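Local coordinates for lipoprotein LpqN (Mycobacterium tuberculosis, PDB 6MNA) that takes part in cell envelope biogenesis, interacts with the periplasmic loop domains of mycolate transporters MmpL3 and MmpL11, and is required for intracellular survival as a virulence factor, at residues Ser99-Tyr104 with Thr120-Leu125; Gly143-Leu148 with Val183-Val188. All coordinates share one frame; numbering follows the deposited sequence.

Contact 1. Residues Ser99-Tyr104 with Thr120-Leu125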
# COMPACT_ATOMS: atom_id res chain seq x y z
N SER A 99 -7.76 -12.27 -2.00
CA SER A 99 -8.30 -13.02 -0.88
C SER A 99 -8.56 -12.03 0.23
O SER A 99 -8.22 -10.85 0.13
CB SER A 99 -7.33 -14.12 -0.47
OG SER A 99 -6.22 -13.56 0.25
N SER A 100 -9.13 -12.53 1.33
CA SER A 100 -9.35 -11.69 2.50
C SER A 100 -8.04 -11.09 2.99
O SER A 100 -8.00 -9.93 3.41
CB SER A 100 -10.00 -12.50 3.63
OG SER A 100 -11.22 -13.09 3.22
N ARG A 101 -6.96 -11.87 2.93
CA ARG A 101 -5.65 -11.44 3.41
C ARG A 101 -4.94 -10.51 2.43
O ARG A 101 -4.06 -9.75 2.83
CB ARG A 101 -4.76 -12.66 3.68
CG ARG A 101 -4.50 -13.01 5.16
CD ARG A 101 -3.05 -13.52 5.34
NE ARG A 101 -2.06 -12.48 5.04
CZ ARG A 101 -0.80 -12.70 4.66
NH1 ARG A 101 -0.35 -13.95 4.51
NH2 ARG A 101 0.00 -11.67 4.43
N ALA A 102 -5.29 -10.58 1.14
CA ALA A 102 -4.60 -9.81 0.09
C ALA A 102 -5.68 -9.32 -0.86
O ALA A 102 -5.93 -9.92 -1.91
CB ALA A 102 -3.59 -10.67 -0.65
N PRO A 103 -6.38 -8.25 -0.48
CA PRO A 103 -7.62 -7.87 -1.17
C PRO A 103 -7.48 -7.64 -2.66
O PRO A 103 -8.40 -7.96 -3.42
CB PRO A 103 -8.00 -6.59 -0.43
CG PRO A 103 -7.51 -6.83 0.93
CD PRO A 103 -6.19 -7.48 0.75
N TYR A 104 -6.37 -7.06 -3.09
CA TYR A 104 -6.10 -6.85 -4.51
C TYR A 104 -4.88 -7.63 -4.95
O TYR A 104 -4.16 -7.25 -5.87
CB TYR A 104 -5.94 -5.37 -4.81
CG TYR A 104 -6.11 -4.95 -6.23
CD1 TYR A 104 -7.38 -4.92 -6.83
CD2 TYR A 104 -5.03 -4.56 -6.99
CE1 TYR A 104 -7.54 -4.48 -8.11
CE2 TYR A 104 -5.19 -4.13 -8.30
CZ TYR A 104 -6.44 -4.10 -8.85
OH TYR A 104 -6.59 -3.69 -10.14
N THR A 120 6.26 -9.97 2.69
CA THR A 120 5.10 -9.87 1.82
C THR A 120 4.82 -8.41 1.46
O THR A 120 5.03 -7.50 2.27
CB THR A 120 3.83 -10.43 2.48
OG1 THR A 120 3.45 -9.61 3.59
CG2 THR A 120 4.02 -11.87 2.96
N ILE A 121 4.25 -8.22 0.28
CA ILE A 121 3.73 -6.93 -0.13
C ILE A 121 2.33 -7.21 -0.67
O ILE A 121 2.17 -8.03 -1.58
CB ILE A 121 4.60 -6.25 -1.17
CG1 ILE A 121 6.06 -6.17 -0.70
CG2 ILE A 121 4.02 -4.87 -1.48
CD1 ILE A 121 6.97 -5.57 -1.71
N VAL A 122 1.34 -6.61 -0.05
CA VAL A 122 -0.06 -6.84 -0.30
C VAL A 122 -0.63 -5.57 -0.90
O VAL A 122 -0.30 -4.46 -0.48
CB VAL A 122 -0.76 -7.23 1.01
CG1 VAL A 122 -2.19 -6.82 1.01
CG2 VAL A 122 -0.57 -8.75 1.27
N ALA A 123 -1.54 -5.72 -1.84
CA ALA A 123 -2.20 -4.58 -2.46
C ALA A 123 -3.67 -4.50 -2.05
O ALA A 123 -4.34 -5.53 -1.85
CB ALA A 123 -2.06 -4.65 -3.98
N ILE A 124 -4.16 -3.28 -1.91
CA ILE A 124 -5.55 -2.98 -1.65
C ILE A 124 -5.99 -1.88 -2.62
O ILE A 124 -5.27 -0.91 -2.81
CB ILE A 124 -5.80 -2.50 -0.22
CG1 ILE A 124 -5.15 -3.43 0.81
CG2 ILE A 124 -7.31 -2.36 0.01
CD1 ILE A 124 -5.08 -2.82 2.18
N LEU A 125 -7.15 -2.04 -3.24
CA LEU A 125 -7.63 -1.01 -4.16
C LEU A 125 -9.04 -0.63 -3.75
O LEU A 125 -9.93 -1.50 -3.67
CB LEU A 125 -7.60 -1.50 -5.60
CG LEU A 125 -7.29 -0.61 -6.83
CD1 LEU A 125 -8.19 -0.90 -8.02
CD2 LEU A 125 -7.17 0.88 -6.55

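Contact 2. Residues Gly143-Leu148 with Val183-Val188. With U2D (6-O-decanoyl-alpha-D-glucopyranose), chain B.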
# COMPACT_ATOMS: atom_id res chain seq x y z
N GLY A 143 -0.74 8.65 8.18
CA GLY A 143 -1.32 8.48 9.51
C GLY A 143 -1.37 7.03 9.96
O GLY A 143 -1.06 6.72 11.11
N GLU A 144 -1.75 6.13 9.06
CA GLU A 144 -1.92 4.74 9.43
C GLU A 144 -0.63 4.12 9.96
O GLU A 144 -0.61 3.52 11.04
CB GLU A 144 -2.43 3.94 8.24
CG GLU A 144 -2.53 2.44 8.52
CD GLU A 144 -3.07 1.65 7.33
OE1 GLU A 144 -3.25 0.42 7.45
OE2 GLU A 144 -3.30 2.27 6.26
N LEU A 145 0.47 4.19 9.20
CA LEU A 145 1.71 3.63 9.72
C LEU A 145 2.15 4.37 10.97
O LEU A 145 2.68 3.76 11.91
CB LEU A 145 2.83 3.69 8.69
CG LEU A 145 2.73 2.88 7.42
CD1 LEU A 145 4.06 2.38 7.06
CD2 LEU A 145 1.69 1.75 7.47
N LYS A 146 1.98 5.69 11.01
CA LYS A 146 2.44 6.43 12.18
C LYS A 146 1.70 6.03 13.45
O LYS A 146 2.26 6.20 14.54
CB LYS A 146 2.33 7.94 11.94
CG LYS A 146 3.37 8.45 10.97
CD LYS A 146 3.26 9.93 10.66
CE LYS A 146 3.31 10.81 11.90
NZ LYS A 146 3.04 12.25 11.58
N ASN A 147 0.50 5.44 13.34
CA ASN A 147 -0.24 4.96 14.51
C ASN A 147 0.13 3.54 14.93
O ASN A 147 -0.43 3.02 15.89
CB ASN A 147 -1.75 4.99 14.26
CG ASN A 147 -2.28 6.38 14.13
OD1 ASN A 147 -1.66 7.33 14.58
ND2 ASN A 147 -3.43 6.51 13.49
N LEU A 148 1.04 2.90 14.22
CA LEU A 148 1.42 1.54 14.55
C LEU A 148 2.19 1.54 15.87
O LEU A 148 2.79 2.54 16.26
CB LEU A 148 2.28 0.98 13.43
CG LEU A 148 2.02 -0.31 12.67
CD1 LEU A 148 0.57 -0.72 12.59
CD2 LEU A 148 2.61 -0.08 11.27
N VAL A 183 8.22 -2.02 7.92
CA VAL A 183 6.92 -1.86 7.25
C VAL A 183 7.03 -0.65 6.34
O VAL A 183 7.77 0.30 6.60
CB VAL A 183 5.81 -1.71 8.29
CG1 VAL A 183 6.03 -0.46 9.17
CG2 VAL A 183 4.42 -1.72 7.63
N ALA A 184 6.30 -0.71 5.23
CA ALA A 184 6.27 0.46 4.37
C ALA A 184 4.92 0.44 3.67
O ALA A 184 4.30 -0.61 3.51
CB ALA A 184 7.39 0.48 3.34
N GLN A 185 4.48 1.63 3.28
CA GLN A 185 3.22 1.74 2.56
C GLN A 185 3.38 2.80 1.48
O GLN A 185 3.86 3.91 1.76
CB GLN A 185 2.11 2.09 3.51
CG GLN A 185 0.79 2.24 2.82
CD GLN A 185 -0.29 2.60 3.77
OE1 GLN A 185 -0.30 3.70 4.32
NE2 GLN A 185 -1.23 1.68 3.97
N LYS A 186 3.04 2.44 0.25
CA LYS A 186 2.88 3.41 -0.83
C LYS A 186 1.40 3.56 -1.13
O LYS A 186 0.69 2.56 -1.32
CB LYS A 186 3.66 2.98 -2.07
CG LYS A 186 3.64 4.01 -3.21
CD LYS A 186 4.65 3.62 -4.32
CE LYS A 186 5.21 4.87 -5.00
NZ LYS A 186 6.32 4.61 -5.96
N THR A 187 0.93 4.80 -1.16
CA THR A 187 -0.46 5.12 -1.48
C THR A 187 -0.46 5.86 -2.80
O THR A 187 0.29 6.83 -2.97
CB THR A 187 -1.09 5.99 -0.38
OG1 THR A 187 -1.08 5.29 0.89
CG2 THR A 187 -2.53 6.37 -0.71
N VAL A 188 -1.27 5.40 -3.75
CA VAL A 188 -1.36 6.03 -5.06
C VAL A 188 -2.79 6.49 -5.25
O VAL A 188 -3.73 5.72 -5.02
CB VAL A 188 -0.99 5.07 -6.21
CG1 VAL A 188 -0.92 5.85 -7.49
CG2 VAL A 188 0.26 4.27 -5.95
C1 U2D B . 13.53 3.25 7.06
C2 U2D B . 13.42 4.82 6.83
C3 U2D B . 12.93 5.13 5.38
C4 U2D B . 13.47 4.01 4.53
C5 U2D B . 12.55 2.81 5.00
C6 U2D B . 12.98 1.43 4.52
CAX U2D B . 11.06 0.38 3.55
CAY U2D B . 11.48 -0.99 3.04
CAZ U2D B . 11.30 -1.12 1.52
CBA U2D B . 9.86 -1.33 1.12
CBB U2D B . 9.20 -0.06 0.51
CBC U2D B . 7.88 -0.67 0.04
CBD U2D B . 6.97 0.45 -0.37
CBE U2D B . 5.54 -0.19 -0.57
CBF U2D B . 5.67 -1.20 -1.70
CBG U2D B . 6.17 -0.54 -3.02
O11 U2D B . 11.29 1.36 2.53
O2 U2D B . 12.51 5.47 7.73
O3 U2D B . 13.31 6.46 4.93
O4 U2D B . 13.34 4.26 3.12
O5 U2D B . 12.42 2.64 6.45
O6 U2D B . 11.82 0.63 4.75
O HOH W 1 -3.04 4.81 5.02
O HOH W 2 0.60 5.00 6.57

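Contact 1. Residues Ser99-Tyr104 with Thr120-Leu125
Tyr104 lies along Leu125 on strand 120-130, and the two side chains run the same way, as successive atoms of the tyrosine show. Its CB leans on the backbone of Ala123, with carbonyl O at 3.4 Å, and also meets the methyl CB of Ala123 at 4.0 Å. With CG anti to the backbone N (chi1 -160°), the ring is carried over Leu125: CG and CD1 rest on Leu125 CB, the shorter approach being Tyr104 CD1 to Leu125 CB at 3.6 Å. Further out, Tyr104 CE1 and CZ reach the methyl Leu125 CD1, CE1 at 3.6 Å from it, and the hydroxyl ends near that same methyl. Leu125 CB stands 3.8 Å from the ring centroid and 19° off the ring normal, which identifies a CH-pi contact over one face, displaced toward the rim. Ala123 CB sits instead at the ring's edge, and His77 stacks on the ring from outside the two segments. The contact is pinned by one cross-segment hydrogen bond, Tyr104 N to Ala123 O at 2.8 Å. Its N-H...O angle is 151°, and the donor lies above the carbonyl plane rather than on a lone pair. Before the tyrosine, Pro103 lays CG against Ile124 CG1 and CD against Val122 CG1, while Ala102 CB meets Val122 CG2 at 4.1 Å. Ser99 and Ala102 exchange two backbone hydrogen bonds, drawing this loop into a compact turn. The backbone bonding of Ala123 to Gly105 and of Ile121 to Ile107 carries the pairing on into strand 106-109. The geometry is that of a connection between antiparallel strands 93-96 and 106-109, packed against strand 120-130 of the large antiparallel sheet in this Mog1p/PsbP-clan lipoprotein.

Contact 2. Residues Gly143-Leu148 with Val183-Val188
Glu144 and Gln185 both set CG anti to the backbone N (chi1 175° and 179°) and continue as extended chains, which brings their polar ends together between helix and strand. The resulting hydrogen bond, Gln185 NE2 to Glu144 OE2, measures 3.1 Å and is nearly straight at 167°. The oxygen lies close to the amide plane of Gln185, yet the amide meets it from well above the carboxylate plane; the two flat groups are steeply turned against each other. NE2 also bonds to Asn202 OD1, so this amide nitrogen has a protein partner on strand 195-206 as well. One water donates to Gln185 OE1 at 2.8 Å and accepts from Leu145 N at the same length, linking the amide to the helix backbone. Beside these polar groups, Leu145 CD1 lies over the strand near Gln185 N at 3.9 Å and Ala184 CA, while its CD2 meets Gln185 CB. Leu148 CD2 and Val183 CG1 approach tip to tip at 4.0 Å, and the same valine methyl touches Leu145 CD1. Ala184 CB points away from the helix and contacts acyl carbon CBB of the decanoyl glucose at 3.4 Å. Helix 142-146 thus packs on one face of strand 179-192, between strands 165-176 and 195-206, with the lipid chain on the other.

Overall arrangement
Contact 1 closes before contact 2 opens along the chain. Their centres are 15 Å apart and their nearest atoms about 6 Å apart, so they do not touch, yet both reach the same large antiparallel sheet. The strands involved, 120-130 and 179-192, are each paired antiparallel with strand 195-206, which lies between them. Contact 1 sets the loop before strand 106-109 against the sheet, whereas contact 2 adds helix 142-146. The bound decanoyl glucose touches residues of both strands, Ile121 of 99-104/120-125 and Ala184 of 143-148/183-188. Both contacts are therefore built on strands of the sheet that lines the acyl chain, consistent with a lipid-related role in the envelope.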